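Local atomic coordinates of ornithine carbamoyltransferase (Gloeobacter violaceus, PDB entry 3GD5), a protein that probably catalyses the reversible transfer of the carbamoyl group from carbamoyl phosphate to ornithine, giving citrulline and phosphate in arginine biosynthesis. Residues C139-V142 and A143-L146; L173-G176 and C177-G181; S199-A202 and S203-G207. One frame throughout, in Å; residues are numbered along the deposited sequence.

Contact 1 (C139-V142 and A143-L146); sequences CQVV and ADLL
Gln140 and Asp144 face each other one turn apart near the start of helix 138-152, whose first residues belong to the His-Pro-Cys-Gln motif of ornithine carbamoyltransferases; by similarity Cys139 and Gln140 take part in binding carbamoyl phosphate. The polar interaction is an i to i+4 side-chain bond. NE2 of Gln140 donates to OD1 of Asp144 at 2.7 Å, meeting the carboxylate on its syn side while OD1 lies almost in the plane of the amide. The two flat groups are turned only 27° against each other. With CG anti to the backbone N (chi1 174°) and the chain bent at chi2, the glutamine folds along the helix and its amide nitrogen reaches the next turn. Its OE1 accepts from NE of Arg300, which by similarity also binds carbamoyl phosphate, and Asp144 OD2 is bonded to the hydroxyl of Tyr230. The amide is thus gripped at both ends and its rotation is fixed. Glu296 brings a second carboxylate close to Asp144 OD1, an approach that the donated N-H of Gln140 is likely to ease.

Main-chain bonds form the second group. Leu145 N donates to Val141 O at 2.8 Å in the straightest of them, 173° at the hydrogen, whereas Leu146 N to Val142 O is longer at 3.2 Å. Asp144 N reaches Gln140 O at 2.9 Å; Asp144 OD2 also lies close to this oxygen without bonding to it, both being acceptors.

Apolar packing makes up the third. Val141 and Leu145 run side by side in the same direction, the leucine continuing onto Leu27 and Leu31 of helix 24-39. Between the two side chains the meeting atoms are Val141 CG1 and Leu145 CD2, 4.0 Å apart.

Contact 2 (L173-G176 and C177-G181); sequences LLLG and CAKVG
Lys179 turns its CG beside its own backbone N (chi1 -73°), which lays the start of the side chain against the carbonyl of Leu175 one turn earlier. CG comes within 2.9 Å of Leu175 O, a tight approach. The chain then runs extended until a bend at chi4 (65°) brings NZ alongside the leucine, 3.7 Å from Leu175 CB. The ammonium group finds its charge partner in Asp20, with which it forms a salt bridge. With an alanine here, Asp20 would probably lose one of its basic mates and the carbonyl of Leu175 the outer methylenes that lie against it. Cys177 makes a comparable choice of torsion: SG stands 3.2 Å from Leu173 O, a carbonyl that also receives the backbone N of Cys177 in a short bond of 2.7 Å. Along the same ladder Lys179 N donates to Leu175 O at 3.2 Å, while the last step, Val180 N to Gly176 O, is weak. Leu173, Leu174 and Cys177 rest on Ile184 of strand 183-187, and Leu174 also meets helix 196-209. Gly181 leaves the helix with a positive phi of 83°, its N bonded to Ala178 O at 3.0 Å. This Schellman motif ends the helix of a beta-alpha-beta crossover, the connection between strands 159-163 and 183-187 of the Rossmann-like ornithine-binding domain.

Contact 3 (S199-A202 and S203-G207); sequences SARA and SEIAG
Ser203 is bonded twice to the carbonyl of Ser199, a doubled grip at the partly exposed edge of the closely packed face of helix 196-209, in the unit that joins strand 183-187 to strand 213-216. The backbone N of Ser203 donates to Ser199 O at 2.9 Å, and OG donates to the same oxygen at 3.0 Å. The two donors come from opposite faces of the carbonyl plane. Holding OG beside its own backbone N (chi1 -63°) sets the hydroxyl over the preceding turn. The tight part lies at Ala202 and Ala206, where Ala202 O takes the N of Ala206 at 2.9 Å; Ala202 itself is buried against Leu174 of helix 168-180, and Ala206 faces Val213 of strand 213-216.

The solvent side is looser and holds Ala200 and Glu204, with Arg201 partly exposed and Ile205 buried at the boundary, against Lys179. Glu204, extended beyond CG, sends its carboxylate to the edge of the Arg201 guanidinium, the two planes standing 76° apart. Their salt bridge, Arg201 NH2 to Glu204 OE2, is long at 3.4 Å. A bend at chi2 (55°) carries the arginine along the helix toward Ile205, whose CG1 sits over the centre of one guanidinium face, 3.6 Å from Arg201 CZ. The terminal methyl of the isoleucine is modelled too close to the same group, so its exact placement is doubtful. NE of Arg201 forms a further salt bridge, with Asp20. A cation with two acidic partners, and a hydrocarbon over one face, is probably held more by Asp20 than by the exposed Glu204, whose bridge is long.

From the N terminus the three contacts follow in series, each closing no more than a helical turn, and none nests within or crosses another. Contact 1 belongs to helix 138-152, and its Val141 CG2 packs 3.5 Å from Leu173 N of contact 2. The chain next passes through strand 183-187 to contact 3, where Ala202 O lies 3.4 Å from Ala178 CB. Contact 2 therefore stands between the other two, whose nearest atoms are about 11 Å apart. Of these helices, 138-152, from the carbamoyl-phosphate side, is thus tied directly to helix 168-180 of the ornithine-binding domain and through it to helix 196-209. Asp20 is shared by contacts 2 and 3.

Contact 1 (C139-V142 and A143-L146)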
ATOM      1  N   CYS A 139      18.895  19.043  20.860  1.00 33.70           N
ATOM      2  CA  CYS A 139      19.931  18.059  21.116  1.00 33.01           C
ATOM      3  C   CYS A 139      21.031  18.073  20.086  1.00 32.80           C
ATOM      4  O   CYS A 139      22.189  17.886  20.434  1.00 32.67           O
ATOM      5  CB  CYS A 139      19.323  16.660  21.236  1.00 34.14           C
ATOM      6  SG  CYS A 139      18.294  16.455  22.747  1.00 37.13           S
ATOM      7  N   GLN A 140      20.681  18.299  18.824  1.00 32.24           N
ATOM      8  CA  GLN A 140      21.691  18.348  17.768  1.00 33.30           C
ATOM      9  C   GLN A 140      22.682  19.469  18.082  1.00 34.04           C
ATOM     10  O   GLN A 140      23.900  19.270  18.074  1.00 33.72           O
ATOM     11  CB  GLN A 140      21.033  18.618  16.412  1.00 31.10           C
ATOM     12  CG  GLN A 140      22.019  18.836  15.263  1.00 33.36           C
ATOM     13  CD  GLN A 140      22.871  17.614  14.987  1.00 35.21           C
ATOM     14  OE1 GLN A 140      22.345  16.508  14.794  1.00 34.20           O
ATOM     15  NE2 GLN A 140      24.192  17.798  14.965  1.00 30.17           N
ATOM     16  N   VAL A 141      22.142  20.645  18.371  1.00 34.41           N
ATOM     17  CA  VAL A 141      22.960  21.808  18.671  1.00 36.62           C
ATOM     18  C   VAL A 141      23.851  21.651  19.897  1.00 37.27           C
ATOM     19  O   VAL A 141      24.992  22.108  19.873  1.00 37.18           O
ATOM     20  CB  VAL A 141      22.076  23.077  18.802  1.00 38.60           C
ATOM     21  CG1 VAL A 141      22.887  24.255  19.394  1.00 37.20           C
ATOM     22  CG2 VAL A 141      21.542  23.450  17.425  1.00 36.03           C
ATOM     23  N   VAL A 142      23.358  21.009  20.960  1.00 37.56           N
ATOM     24  CA  VAL A 142      24.188  20.828  22.144  1.00 38.49           C
ATOM     25  C   VAL A 142      25.378  19.944  21.762  1.00 39.48           C
ATOM     26  O   VAL A 142      26.472  20.062  22.321  1.00 39.53           O
ATOM     27  CB  VAL A 142      23.399  20.190  23.339  1.00 39.23           C
ATOM     28  CG1 VAL A 142      22.104  20.967  23.593  1.00 34.31           C
ATOM     29  CG2 VAL A 142      23.099  18.736  23.069  1.00 43.71           C
ATOM     30  N   ALA A 143      25.168  19.070  20.786  1.00 38.52           N
ATOM     31  CA  ALA A 143      26.234  18.190  20.323  1.00 38.15           C
ATOM     32  C   ALA A 143      27.224  18.992  19.479  1.00 37.52           C
ATOM     33  O   ALA A 143      28.441  18.804  19.572  1.00 38.67           O
ATOM     34  CB  ALA A 143      25.651  17.035  19.497  1.00 37.67           C
ATOM     35  N   ASP A 144      26.704  19.895  18.660  1.00 37.29           N
ATOM     36  CA  ASP A 144      27.559  20.709  17.808  1.00 39.09           C
ATOM     37  C   ASP A 144      28.437  21.620  18.662  1.00 40.62           C
ATOM     38  O   ASP A 144      29.649  21.716  18.439  1.00 41.70           O
ATOM     39  CB  ASP A 144      26.708  21.551  16.847  1.00 38.23           C
ATOM     40  CG  ASP A 144      25.739  20.703  16.024  1.00 38.18           C
ATOM     41  OD1 ASP A 144      26.142  19.609  15.554  1.00 36.57           O
ATOM     42  OD2 ASP A 144      24.585  21.143  15.834  1.00 35.00           O
ATOM     43  N   LEU A 145      27.809  22.280  19.635  1.00 40.73           N
ATOM     44  CA  LEU A 145      28.489  23.193  20.549  1.00 42.11           C
ATOM     45  C   LEU A 145      29.622  22.466  21.260  1.00 44.38           C
ATOM     46  O   LEU A 145      30.731  22.981  21.360  1.00 45.14           O
ATOM     47  CB  LEU A 145      27.486  23.734  21.571  1.00 40.13           C
ATOM     48  CG  LEU A 145      27.017  25.194  21.498  1.00 41.06           C
ATOM     49  CD1 LEU A 145      26.978  25.708  20.076  1.00 41.32           C
ATOM     50  CD2 LEU A 145      25.647  25.294  22.152  1.00 38.92           C
ATOM     51  N   LEU A 146      29.330  21.257  21.731  1.00 45.55           N
ATOM     52  CA  LEU A 146      30.296  20.420  22.430  1.00 45.51           C
ATOM     53  C   LEU A 146      31.434  20.033  21.486  1.00 46.18           C
ATOM     54  O   LEU A 146      32.571  19.825  21.910  1.00 46.76           O
ATOM     55  CB  LEU A 146      29.593  19.159  22.938  1.00 48.40           C
ATOM     56  CG  LEU A 146      30.125  18.381  24.144  1.00 50.26           C
ATOM     57  CD1 LEU A 146      29.281  17.124  24.304  1.00 51.60           C
ATOM     58  CD2 LEU A 146      31.583  18.008  23.958  1.00 52.04           C
TER

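Contact 2 (L173-G176 and C177-G181)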
ATOM      1  N   LEU A 173      20.619  26.691  16.361  1.00 38.54           N
ATOM      2  CA  LEU A 173      21.990  27.199  16.320  1.00 40.67           C
ATOM      3  C   LEU A 173      21.976  28.673  16.711  1.00 41.47           C
ATOM      4  O   LEU A 173      22.880  29.151  17.392  1.00 43.23           O
ATOM      5  CB  LEU A 173      22.596  27.033  14.917  1.00 37.70           C
ATOM      6  CG  LEU A 173      23.123  25.638  14.555  1.00 37.02           C
ATOM      7  CD1 LEU A 173      23.457  25.576  13.068  1.00 37.69           C
ATOM      8  CD2 LEU A 173      24.344  25.324  15.383  1.00 36.57           C
ATOM      9  N   LEU A 174      20.939  29.382  16.274  1.00 41.91           N
ATOM     10  CA  LEU A 174      20.783  30.797  16.586  1.00 43.71           C
ATOM     11  C   LEU A 174      20.692  30.993  18.098  1.00 44.36           C
ATOM     12  O   LEU A 174      21.439  31.790  18.675  1.00 45.30           O
ATOM     13  CB  LEU A 174      19.529  31.363  15.902  1.00 41.37           C
ATOM     14  CG  LEU A 174      19.636  31.550  14.383  1.00 43.16           C
ATOM     15  CD1 LEU A 174      18.320  32.049  13.801  1.00 40.65           C
ATOM     16  CD2 LEU A 174      20.765  32.531  14.075  1.00 43.48           C
ATOM     17  N   LEU A 175      19.790  30.260  18.737  1.00 43.71           N
ATOM     18  CA  LEU A 175      19.618  30.364  20.182  1.00 43.12           C
ATOM     19  C   LEU A 175      20.848  29.863  20.924  1.00 44.72           C
ATOM     20  O   LEU A 175      21.268  30.456  21.922  1.00 45.02           O
ATOM     21  CB  LEU A 175      18.413  29.554  20.637  1.00 41.27           C
ATOM     22  CG  LEU A 175      17.041  29.954  20.101  1.00 40.58           C
ATOM     23  CD1 LEU A 175      16.037  28.904  20.541  1.00 40.65           C
ATOM     24  CD2 LEU A 175      16.650  31.356  20.603  1.00 38.31           C
ATOM     25  N   GLY A 176      21.419  28.768  20.428  1.00 44.44           N
ATOM     26  CA  GLY A 176      22.586  28.177  21.060  1.00 44.26           C
ATOM     27  C   GLY A 176      23.861  28.986  20.960  1.00 45.41           C
ATOM     28  O   GLY A 176      24.562  29.171  21.955  1.00 45.22           O
ATOM     29  N   CYS A 177      24.176  29.454  19.758  1.00 45.87           N
ATOM     30  CA  CYS A 177      25.379  30.245  19.558  1.00 48.02           C
ATOM     31  C   CYS A 177      25.318  31.476  20.453  1.00 48.51           C
ATOM     32  O   CYS A 177      26.193  31.685  21.289  1.00 50.23           O
ATOM     33  CB  CYS A 177      25.513  30.645  18.084  1.00 46.65           C
ATOM     34  SG  CYS A 177      26.033  29.261  17.021  1.00 47.38           S
ATOM     35  N   ALA A 178      24.271  32.273  20.294  1.00 48.46           N
ATOM     36  CA  ALA A 178      24.105  33.469  21.101  1.00 49.51           C
ATOM     37  C   ALA A 178      24.335  33.167  22.577  1.00 50.41           C
ATOM     38  O   ALA A 178      25.099  33.867  23.247  1.00 50.72           O
ATOM     39  CB  ALA A 178      22.708  34.044  20.900  1.00 49.24           C
ATOM     40  N   LYS A 179      23.693  32.114  23.075  1.00 49.81           N
ATOM     41  CA  LYS A 179      23.810  31.740  24.480  1.00 49.22           C
ATOM     42  C   LYS A 179      25.224  31.462  25.005  1.00 49.46           C
ATOM     43  O   LYS A 179      25.466  31.583  26.206  1.00 48.43           O
ATOM     44  CB  LYS A 179      22.911  30.538  24.782  1.00 49.99           C
ATOM     45  CG  LYS A 179      21.427  30.864  24.816  1.00 49.38           C
ATOM     46  CD  LYS A 179      20.631  29.662  25.282  1.00 49.39           C
ATOM     47  CE  LYS A 179      19.173  30.016  25.513  1.00 51.18           C
ATOM     48  NZ  LYS A 179      18.509  30.410  24.250  1.00 55.27           N
ATOM     49  N   VAL A 180      26.150  31.072  24.135  1.00 48.81           N
ATOM     50  CA  VAL A 180      27.515  30.816  24.591  1.00 48.71           C
ATOM     51  C   VAL A 180      28.462  31.936  24.171  1.00 49.70           C
ATOM     52  O   VAL A 180      29.673  31.852  24.390  1.00 50.83           O
ATOM     53  CB  VAL A 180      28.073  29.465  24.063  1.00 47.91           C
ATOM     54  CG1 VAL A 180      27.328  28.306  24.710  1.00 47.13           C
ATOM     55  CG2 VAL A 180      27.967  29.404  22.549  1.00 46.28           C
ATOM     56  N   GLY A 181      27.903  32.980  23.566  1.00 50.10           N
ATOM     57  CA  GLY A 181      28.709  34.109  23.139  1.00 50.22           C
ATOM     58  C   GLY A 181      29.377  33.902  21.798  1.00 51.09           C
ATOM     59  O   GLY A 181      30.348  34.585  21.472  1.00 51.93           O
TER

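Contact 3 (S199-A202 and S203-G207)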
ATOM      1  N   SER A 199      15.134  34.695  15.399  1.00 49.35           N
ATOM      2  CA  SER A 199      16.252  35.580  15.097  1.00 52.24           C
ATOM      3  C   SER A 199      16.226  36.734  16.087  1.00 52.38           C
ATOM      4  O   SER A 199      17.263  37.145  16.602  1.00 53.03           O
ATOM      5  CB  SER A 199      16.137  36.135  13.675  1.00 53.28           C
ATOM      6  OG  SER A 199      16.428  35.138  12.713  1.00 58.75           O
ATOM      7  N   ALA A 200      15.027  37.247  16.349  1.00 52.78           N
ATOM      8  CA  ALA A 200      14.846  38.350  17.285  1.00 53.08           C
ATOM      9  C   ALA A 200      15.254  37.914  18.689  1.00 54.30           C
ATOM     10  O   ALA A 200      15.972  38.631  19.391  1.00 55.26           O
ATOM     11  CB  ALA A 200      13.392  38.800  17.284  1.00 51.73           C
ATOM     12  N   ARG A 201      14.787  36.734  19.093  1.00 54.05           N
ATOM     13  CA  ARG A 201      15.091  36.183  20.406  1.00 53.48           C
ATOM     14  C   ARG A 201      16.568  35.834  20.531  1.00 53.85           C
ATOM     15  O   ARG A 201      17.126  35.860  21.625  1.00 54.11           O
ATOM     16  CB  ARG A 201      14.234  34.939  20.661  1.00 53.92           C
ATOM     17  CG  ARG A 201      14.649  34.113  21.874  1.00 54.15           C
ATOM     18  CD  ARG A 201      14.695  34.943  23.149  1.00 55.37           C
ATOM     19  NE  ARG A 201      15.135  34.153  24.296  1.00 55.56           N
ATOM     20  CZ  ARG A 201      15.502  34.675  25.462  1.00 54.83           C
ATOM     21  NH1 ARG A 201      15.888  33.889  26.454  1.00 52.57           N
ATOM     22  NH2 ARG A 201      15.497  35.991  25.629  1.00 56.60           N
ATOM     23  N   ALA A 202      17.198  35.498  19.411  1.00 53.53           N
ATOM     24  CA  ALA A 202      18.619  35.166  19.414  1.00 52.44           C
ATOM     25  C   ALA A 202      19.434  36.445  19.602  1.00 51.99           C
ATOM     26  O   ALA A 202      20.416  36.458  20.343  1.00 48.88           O
ATOM     27  CB  ALA A 202      19.008  34.478  18.104  1.00 50.93           C
ATOM     28  N   SER A 203      19.023  37.514  18.921  1.00 52.60           N
ATOM     29  CA  SER A 203      19.706  38.803  19.026  1.00 53.86           C
ATOM     30  C   SER A 203      19.609  39.333  20.451  1.00 54.96           C
ATOM     31  O   SER A 203      20.597  39.796  21.019  1.00 55.44           O
ATOM     32  CB  SER A 203      19.094  39.813  18.058  1.00 53.37           C
ATOM     33  OG  SER A 203      19.267  39.387  16.720  1.00 54.42           O
ATOM     34  N   GLU A 204      18.411  39.257  21.024  1.00 57.22           N
ATOM     35  CA  GLU A 204      18.187  39.704  22.393  1.00 59.07           C
ATOM     36  C   GLU A 204      19.176  39.011  23.328  1.00 59.54           C
ATOM     37  O   GLU A 204      19.766  39.643  24.204  1.00 60.88           O
ATOM     38  CB  GLU A 204      16.754  39.383  22.822  1.00 61.09           C
ATOM     39  CG  GLU A 204      16.446  39.702  24.282  1.00 65.41           C
ATOM     40  CD  GLU A 204      15.062  39.235  24.711  1.00 67.82           C
ATOM     41  OE1 GLU A 204      14.712  39.410  25.899  1.00 69.08           O
ATOM     42  OE2 GLU A 204      14.322  38.689  23.863  1.00 69.36           O
ATOM     43  N   ILE A 205      19.355  37.707  23.136  1.00 58.67           N
ATOM     44  CA  ILE A 205      20.274  36.930  23.960  1.00 58.19           C
ATOM     45  C   ILE A 205      21.711  37.372  23.721  1.00 58.24           C
ATOM     46  O   ILE A 205      22.498  37.499  24.658  1.00 58.16           O
ATOM     47  CB  ILE A 205      20.195  35.424  23.627  1.00 59.07           C
ATOM     48  CG1 ILE A 205      18.797  34.883  23.933  1.00 58.40           C
ATOM     49  CG2 ILE A 205      21.260  34.660  24.418  1.00 57.20           C
ATOM     50  CD1 ILE A 205      18.493  34.834  25.396  1.00 62.32           C
ATOM     51  N   ALA A 206      22.046  37.583  22.453  1.00 57.88           N
ATOM     52  CA  ALA A 206      23.388  37.986  22.060  1.00 58.95           C
ATOM     53  C   ALA A 206      23.744  39.358  22.623  1.00 60.13           C
ATOM     54  O   ALA A 206      24.922  39.672  22.830  1.00 59.44           O
ATOM     55  CB  ALA A 206      23.496  37.997  20.544  1.00 57.10           C
ATOM     56  N   GLY A 207      22.719  40.166  22.872  1.00 60.61           N
ATOM     57  CA  GLY A 207      22.940  41.493  23.407  1.00 62.64           C
ATOM     58  C   GLY A 207      23.599  41.442  24.769  1.00 63.54           C
ATOM     59  O   GLY A 207      24.332  42.357  25.149  1.00 64.27           O
TER